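Local coordinates for protein porin B (Pseudomonas putida, PDB 4GEY) that probably forms a beta-barrel channel in the outer membrane that lets glucose and related sugars enter the cell, at residues Asn324-Val335 against Asp347-Asn358. The protein carries 2 engineered substitutions. Residues are numbered along the deposited sequence; the frame is centred on the assembly and turned at random.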
ATOM      1  N   ASN A 324       6.995  15.656  -7.629  1.00 33.15           N
ATOM      2  CA  ASN A 324       6.378  14.341  -7.656  1.00 31.71           C
ATOM      3  C   ASN A 324       6.001  13.865  -9.062  1.00 35.59           C
ATOM      4  O   ASN A 324       5.346  14.593  -9.807  1.00 34.64           O
ATOM      5  CB  ASN A 324       5.132  14.370  -6.782  1.00 34.89           C
ATOM      6  CG  ASN A 324       4.937  13.085  -6.016  1.00 35.60           C
ATOM      7  OD1 ASN A 324       5.674  12.804  -5.068  1.00 31.16           O
ATOM      8  ND2 ASN A 324       3.943  12.293  -6.422  1.00 29.82           N
ATOM      9  N   VAL A 325       6.403  12.645  -9.419  1.00 33.64           N
ATOM     10  CA  VAL A 325       6.148  12.113 -10.763  1.00 28.05           C
ATOM     11  C   VAL A 325       4.657  11.904 -11.000  1.00 30.30           C
ATOM     12  O   VAL A 325       4.107  12.368 -12.010  1.00 24.53           O
ATOM     13  CB  VAL A 325       6.872  10.773 -11.017  1.00 29.66           C
ATOM     14  CG1 VAL A 325       6.499  10.238 -12.374  1.00 24.11           C
ATOM     15  CG2 VAL A 325       8.376  10.933 -10.917  1.00 24.95           C
ATOM     16  N   VAL A 326       4.009  11.192 -10.074  1.00 34.26           N
ATOM     17  CA  VAL A 326       2.553  11.118 -10.047  1.00 23.24           C
ATOM     18  C   VAL A 326       1.958  12.438  -9.554  1.00 32.03           C
ATOM     19  O   VAL A 326       2.217  12.883  -8.440  1.00 29.42           O
ATOM     20  CB  VAL A 326       2.062  10.016  -9.154  1.00 29.87           C
ATOM     21  CG1 VAL A 326       0.532  10.022  -9.117  1.00 22.30           C
ATOM     22  CG2 VAL A 326       2.611   8.684  -9.638  1.00 28.47           C
ATOM     23  N   ASP A 327       1.165  13.048 -10.420  1.00 41.98           N
ATOM     24  CA  ASP A 327       0.566  14.359 -10.224  1.00 42.54           C
ATOM     25  C   ASP A 327      -0.575  14.239  -9.208  1.00 45.15           C
ATOM     26  O   ASP A 327      -0.629  14.961  -8.200  1.00 32.05           O
ATOM     27  CB  ASP A 327      -0.002  14.788 -11.580  1.00 38.70           C
ATOM     28  CG  ASP A 327      -0.328  16.244 -11.650  1.00 55.62           C
ATOM     29  OD1 ASP A 327      -0.851  16.793 -10.660  1.00 73.34           O
ATOM     30  OD2 ASP A 327      -0.070  16.844 -12.715  1.00 62.49           O
ATOM     31  N   ASN A 328      -1.487  13.314  -9.513  1.00 39.16           N
ATOM     32  CA  ASN A 328      -2.710  13.107  -8.764  1.00 27.45           C
ATOM     33  C   ASN A 328      -3.201  11.698  -9.081  1.00 28.85           C
ATOM     34  O   ASN A 328      -2.795  11.122 -10.084  1.00 28.85           O
ATOM     35  CB  ASN A 328      -3.761  14.162  -9.147  1.00 27.48           C
ATOM     36  CG  ASN A 328      -4.257  14.023 -10.599  1.00 32.27           C
ATOM     37  OD1 ASN A 328      -4.882  13.024 -10.962  1.00 32.21           O
ATOM     38  ND2 ASN A 328      -4.004  15.042 -11.420  1.00 28.52           N
ATOM     39  N   TYR A 329      -4.060  11.136  -8.237  1.00 28.29           N
ATOM     40  CA  TYR A 329      -4.572   9.785  -8.458  1.00 25.89           C
ATOM     41  C   TYR A 329      -5.986   9.626  -7.922  1.00 26.08           C
ATOM     42  O   TYR A 329      -6.343  10.220  -6.910  1.00 30.49           O
ATOM     43  CB  TYR A 329      -3.629   8.768  -7.820  1.00 22.69           C
ATOM     44  CG  TYR A 329      -4.267   7.554  -7.189  1.00 22.09           C
ATOM     45  CD1 TYR A 329      -4.683   7.568  -5.866  1.00 29.10           C
ATOM     46  CD2 TYR A 329      -4.391   6.366  -7.900  1.00 30.74           C
ATOM     47  CE1 TYR A 329      -5.242   6.436  -5.276  1.00 36.89           C
ATOM     48  CE2 TYR A 329      -4.939   5.226  -7.317  1.00 30.67           C
ATOM     49  CZ  TYR A 329      -5.364   5.266  -6.008  1.00 33.20           C
ATOM     50  OH  TYR A 329      -5.924   4.145  -5.429  1.00 33.37           O
ATOM     51  N   GLN A 330      -6.799   8.843  -8.613  1.00 24.35           N
ATOM     52  CA  GLN A 330      -8.158   8.598  -8.161  1.00 27.17           C
ATOM     53  C   GLN A 330      -8.426   7.110  -8.206  1.00 28.04           C
ATOM     54  O   GLN A 330      -7.825   6.375  -8.997  1.00 27.77           O
ATOM     55  CB  GLN A 330      -9.186   9.325  -9.025  1.00 22.89           C
ATOM     56  CG  GLN A 330      -9.029  10.833  -9.049  1.00 24.83           C
ATOM     57  CD  GLN A 330      -7.897  11.277  -9.953  1.00 26.89           C
ATOM     58  OE1 GLN A 330      -7.718  10.736 -11.039  1.00 36.27           O
ATOM     59  NE2 GLN A 330      -7.111  12.242  -9.498  1.00 26.14           N
ATOM     60  N   GLN A 331      -9.341   6.666  -7.356  1.00 24.69           N
ATOM     61  CA  GLN A 331      -9.724   5.280  -7.373  1.00 21.40           C
ATOM     62  C   GLN A 331     -11.125   5.135  -6.830  1.00 32.41           C
ATOM     63  O   GLN A 331     -11.484   5.733  -5.820  1.00 33.57           O
ATOM     64  CB  GLN A 331      -8.719   4.472  -6.569  1.00 33.46           C
ATOM     65  CG  GLN A 331      -9.106   3.052  -6.271  1.00 32.90           C
ATOM     66  CD  GLN A 331      -9.088   2.801  -4.790  1.00 36.87           C
ATOM     67  OE1 GLN A 331      -9.910   3.348  -4.065  1.00 41.88           O
ATOM     68  NE2 GLN A 331      -8.127   2.006  -4.322  1.00 32.78           N
ATOM     69  N   VAL A 332     -11.922   4.342  -7.529  1.00 34.96           N
ATOM     70  CA  VAL A 332     -13.294   4.081  -7.138  1.00 37.37           C
ATOM     71  C   VAL A 332     -13.526   2.576  -7.253  1.00 37.01           C
ATOM     72  O   VAL A 332     -12.960   1.925  -8.136  1.00 39.02           O
ATOM     73  CB  VAL A 332     -14.253   4.884  -8.042  1.00 23.20           C
ATOM     74  CG1 VAL A 332     -15.531   4.155  -8.271  1.00 35.21           C
ATOM     75  CG2 VAL A 332     -14.539   6.226  -7.410  1.00 31.06           C
ATOM     76  N   GLY A 333     -14.316   2.005  -6.353  1.00 34.09           N
ATOM     77  CA  GLY A 333     -14.616   0.586  -6.459  1.00 22.46           C
ATOM     78  C   GLY A 333     -15.712   0.142  -5.521  1.00 24.97           C
ATOM     79  O   GLY A 333     -16.308   0.960  -4.808  1.00 29.68           O
ATOM     80  N   LEU A 334     -15.992  -1.156  -5.510  1.00 23.02           N
ATOM     81  CA  LEU A 334     -16.994  -1.705  -4.590  1.00 23.53           C
ATOM     82  C   LEU A 334     -16.624  -3.104  -4.162  1.00 24.91           C
ATOM     83  O   LEU A 334     -15.838  -3.764  -4.830  1.00 32.23           O
ATOM     84  CB  LEU A 334     -18.387  -1.705  -5.223  1.00 31.05           C
ATOM     85  CG  LEU A 334     -18.595  -2.413  -6.571  1.00 38.04           C
ATOM     86  CD1 LEU A 334     -18.731  -3.932  -6.433  1.00 41.80           C
ATOM     87  CD2 LEU A 334     -19.815  -1.837  -7.267  1.00 36.13           C
ATOM     88  N   VAL A 335     -17.166  -3.560  -3.039  1.00 24.42           N
ATOM     89  CA  VAL A 335     -17.116  -4.992  -2.751  1.00 29.87           C
ATOM     90  C   VAL A 335     -18.408  -5.473  -2.138  1.00 35.59           C
ATOM     91  O   VAL A 335     -18.996  -4.787  -1.302  1.00 45.95           O
ATOM     92  CB  VAL A 335     -15.871  -5.463  -1.924  1.00 23.17           C
ATOM     93  CG1 VAL A 335     -15.055  -4.313  -1.409  1.00 22.60           C
ATOM     94  CG2 VAL A 335     -16.285  -6.397  -0.806  1.00 23.61           C
ATOM     95  N   ASP A 347     -16.738 -12.862  -0.983  1.00 36.19           N
ATOM     96  CA  ASP A 347     -16.864 -11.481  -1.445  1.00 27.88           C
ATOM     97  C   ASP A 347     -16.535 -11.280  -2.927  1.00 33.05           C
ATOM     98  O   ASP A 347     -15.796 -12.061  -3.544  1.00 36.05           O
ATOM     99  CB  ASP A 347     -16.125 -10.490  -0.527  1.00 28.57           C
ATOM    100  CG  ASP A 347     -14.613 -10.654  -0.554  1.00 38.60           C
ATOM    101  OD1 ASP A 347     -14.130 -11.780  -0.807  1.00 49.03           O
ATOM    102  OD2 ASP A 347     -13.897  -9.650  -0.305  1.00 40.09           O
ATOM    103  N   ILE A 348     -17.155 -10.256  -3.504  1.00 33.34           N
ATOM    104  CA  ILE A 348     -16.912  -9.889  -4.889  1.00 34.46           C
ATOM    105  C   ILE A 348     -16.360  -8.475  -4.922  1.00 38.46           C
ATOM    106  O   ILE A 348     -16.987  -7.561  -4.404  1.00 43.64           O
ATOM    107  CB  ILE A 348     -18.203  -9.920  -5.698  1.00 25.83           C
ATOM    108  CG1 ILE A 348     -18.774 -11.326  -5.713  1.00 29.31           C
ATOM    109  CG2 ILE A 348     -17.928  -9.496  -7.122  1.00 32.86           C
ATOM    110  CD1 ILE A 348     -20.064 -11.441  -6.451  1.00 27.78           C
ATOM    111  N   GLY A 349     -15.187  -8.291  -5.516  1.00 38.53           N
ATOM    112  CA  GLY A 349     -14.598  -6.969  -5.589  1.00 30.34           C
ATOM    113  C   GLY A 349     -14.484  -6.425  -7.001  1.00 38.84           C
ATOM    114  O   GLY A 349     -14.264  -7.181  -7.952  1.00 40.12           O
ATOM    115  N   PHE A 350     -14.640  -5.109  -7.140  1.00 34.54           N
ATOM    116  CA  PHE A 350     -14.310  -4.435  -8.383  1.00 22.99           C
ATOM    117  C   PHE A 350     -13.783  -3.032  -8.126  1.00 28.91           C
ATOM    118  O   PHE A 350     -14.375  -2.278  -7.356  1.00 28.45           O
ATOM    119  CB  PHE A 350     -15.505  -4.363  -9.308  1.00 25.81           C
ATOM    120  CG  PHE A 350     -15.256  -3.526 -10.511  1.00 33.32           C
ATOM    121  CD1 PHE A 350     -14.435  -3.989 -11.522  1.00 39.96           C
ATOM    122  CD2 PHE A 350     -15.806  -2.262 -10.621  1.00 35.08           C
ATOM    123  CE1 PHE A 350     -14.174  -3.210 -12.630  1.00 44.21           C
ATOM    124  CE2 PHE A 350     -15.559  -1.483 -11.723  1.00 40.55           C
ATOM    125  CZ  PHE A 350     -14.738  -1.955 -12.733  1.00 41.06           C
ATOM    126  N   GLY A 351     -12.678  -2.680  -8.778  1.00 21.79           N
ATOM    127  CA  GLY A 351     -12.063  -1.384  -8.579  1.00 21.47           C
ATOM    128  C   GLY A 351     -11.452  -0.794  -9.834  1.00 23.57           C
ATOM    129  O   GLY A 351     -10.909  -1.511 -10.670  1.00 26.05           O
ATOM    130  N   VAL A 352     -11.525   0.524  -9.963  1.00 27.08           N
ATOM    131  CA  VAL A 352     -10.911   1.223 -11.088  1.00 29.41           C
ATOM    132  C   VAL A 352     -10.050   2.313 -10.503  1.00 27.72           C
ATOM    133  O   VAL A 352     -10.469   2.990  -9.568  1.00 27.34           O
ATOM    134  CB  VAL A 352     -11.939   1.924 -12.003  1.00 31.47           C
ATOM    135  CG1 VAL A 352     -11.410   1.995 -13.440  1.00 29.06           C
ATOM    136  CG2 VAL A 352     -13.281   1.221 -11.962  1.00 37.18           C
ATOM    137  N   ALA A 353      -8.847   2.477 -11.045  1.00 28.54           N
ATOM    138  CA  ALA A 353      -7.937   3.515 -10.589  1.00 20.95           C
ATOM    139  C   ALA A 353      -7.377   4.258 -11.769  1.00 22.97           C
ATOM    140  O   ALA A 353      -7.163   3.687 -12.826  1.00 31.56           O
ATOM    141  CB  ALA A 353      -6.811   2.926  -9.781  1.00 20.44           C
ATOM    142  N   ARG A 354      -7.142   5.546 -11.572  1.00 30.49           N
ATOM    143  CA  ARG A 354      -6.510   6.389 -12.569  1.00 25.85           C
ATOM    144  C   ARG A 354      -5.274   6.985 -11.921  1.00 27.58           C
ATOM    145  O   ARG A 354      -5.340   7.497 -10.808  1.00 33.07           O
ATOM    146  CB  ARG A 354      -7.474   7.490 -12.997  1.00 28.32           C
ATOM    147  CG  ARG A 354      -6.860   8.574 -13.839  1.00 31.91           C
ATOM    148  CD  ARG A 354      -7.838   9.701 -14.086  1.00 23.83           C
ATOM    149  NE  ARG A 354      -7.170  10.754 -14.833  1.00 30.99           N
ATOM    150  CZ  ARG A 354      -6.656  11.850 -14.286  1.00 30.88           C
ATOM    151  NH1 ARG A 354      -6.767  12.045 -12.985  1.00 33.00           N
ATOM    152  NH2 ARG A 354      -6.049  12.760 -15.041  1.00 30.40           N
ATOM    153  N   ILE A 355      -4.141   6.885 -12.603  1.00 29.77           N
ATOM    154  CA  ILE A 355      -2.877   7.410 -12.099  1.00 27.27           C
ATOM    155  C   ILE A 355      -2.291   8.380 -13.108  1.00 30.59           C
ATOM    156  O   ILE A 355      -1.785   7.975 -14.159  1.00 34.89           O
ATOM    157  CB  ILE A 355      -1.870   6.283 -11.875  1.00 34.83           C
ATOM    158  CG1 ILE A 355      -2.469   5.232 -10.932  1.00 39.04           C
ATOM    159  CG2 ILE A 355      -0.570   6.837 -11.332  1.00 21.22           C
ATOM    160  CD1 ILE A 355      -1.774   3.874 -10.975  1.00 38.22           C
ATOM    161  N   HIS A 356      -2.357   9.664 -12.800  1.00 29.12           N
ATOM    162  CA  HIS A 356      -1.891  10.674 -13.745  1.00 29.78           C
ATOM    163  C   HIS A 356      -0.453  11.139 -13.482  1.00 32.60           C
ATOM    164  O   HIS A 356      -0.067  11.365 -12.337  1.00 23.43           O
ATOM    165  CB  HIS A 356      -2.841  11.866 -13.761  1.00 28.49           C
ATOM    166  CG  HIS A 356      -2.415  12.959 -14.684  1.00 37.05           C
ATOM    167  ND1 HIS A 356      -1.799  14.110 -14.242  1.00 40.49           N
ATOM    168  CD2 HIS A 356      -2.510  13.074 -16.030  1.00 34.63           C
ATOM    169  CE1 HIS A 356      -1.537  14.889 -15.275  1.00 37.31           C
ATOM    170  NE2 HIS A 356      -1.956  14.284 -16.372  1.00 35.51           N
ATOM    171  N   VAL A 357       0.327  11.275 -14.555  1.00 23.91           N
ATOM    172  CA  VAL A 357       1.705  11.731 -14.452  1.00 24.26           C
ATOM    173  C   VAL A 357       1.834  13.223 -14.711  1.00 36.11           C
ATOM    174  O   VAL A 357       1.371  13.729 -15.735  1.00 37.89           O
ATOM    175  CB  VAL A 357       2.646  11.017 -15.444  1.00 24.26           C
ATOM    176  CG1 VAL A 357       4.085  11.428 -15.174  1.00 24.67           C
ATOM    177  CG2 VAL A 357       2.494   9.507 -15.363  1.00 23.47           C
ATOM    178  N   ASN A 358       2.463  13.902 -13.757  1.00 37.40           N
ATOM    179  CA  ASN A 358       2.921  15.287 -13.859  1.00 26.51           C
ATOM    180  C   ASN A 358       3.379  15.650 -15.255  1.00 38.38           C
ATOM    181  O   ASN A 358       4.374  15.117 -15.751  1.00 37.32           O
ATOM    182  CB  ASN A 358       4.092  15.449 -12.891  1.00 39.72           C
ATOM    183  CG  ASN A 358       4.506  16.874 -12.695  1.00 27.74           C
ATOM    184  OD1 ASN A 358       4.512  17.665 -13.631  1.00 35.52           O
ATOM    185  ND2 ASN A 358       4.880  17.211 -11.466  1.00 39.37           N
TER
HETATM  186  O   HOH W   1      -5.101  15.422 -14.689  1.00 39.83           O
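R354 lies alongside Q330, both side chains pointing the same way, and is hydrogen-bonded to it. Its NH1 meets Q330 OE1, which sits in the guanidinium plane; the two flat groups are turned 26° apart. The arginine chain is extended, with CG anti to the backbone N (chi1 170°), and this carries NH1 up to the amide. Q330 bends at chi2 (78°), and its NE2 donates to N328 OD1 at 2.8 Å from above the carbonyl plane. R354 NH1 also reaches N328 OD1, but this bond is weak. A water accepts from R354 NH2 at 2.8 Å and lies over one face of the H356 ring. A leucine in place of Q330 would probably cost R354 NH1 its stronger partner in this group and leave the guanidinium freer to turn.

The two strands form an antiparallel hairpin in the wall of the porin barrel. V332, L334, V352 and F350 share the face of R354, and bound detergent lies close to V352 and F350, consistent with a membrane-facing surface. On the other face, Y329 meets I355 CG1 at the edge of its ring, 3.8 Å from CD2. Its CE2 lies 3.9 Å from A353 CB, while its OH bonds to A169 O. Beyond them, G333 faces G351 with CA atoms 3.9 Å apart; neither has a side chain, so the backbones meet directly. At the opposite end, D327 CB lies 3.3 Å from H356 ND1, at the imidazole edge. N358 ND2 donates to N324 O at 3.1 Å and also to K321 O.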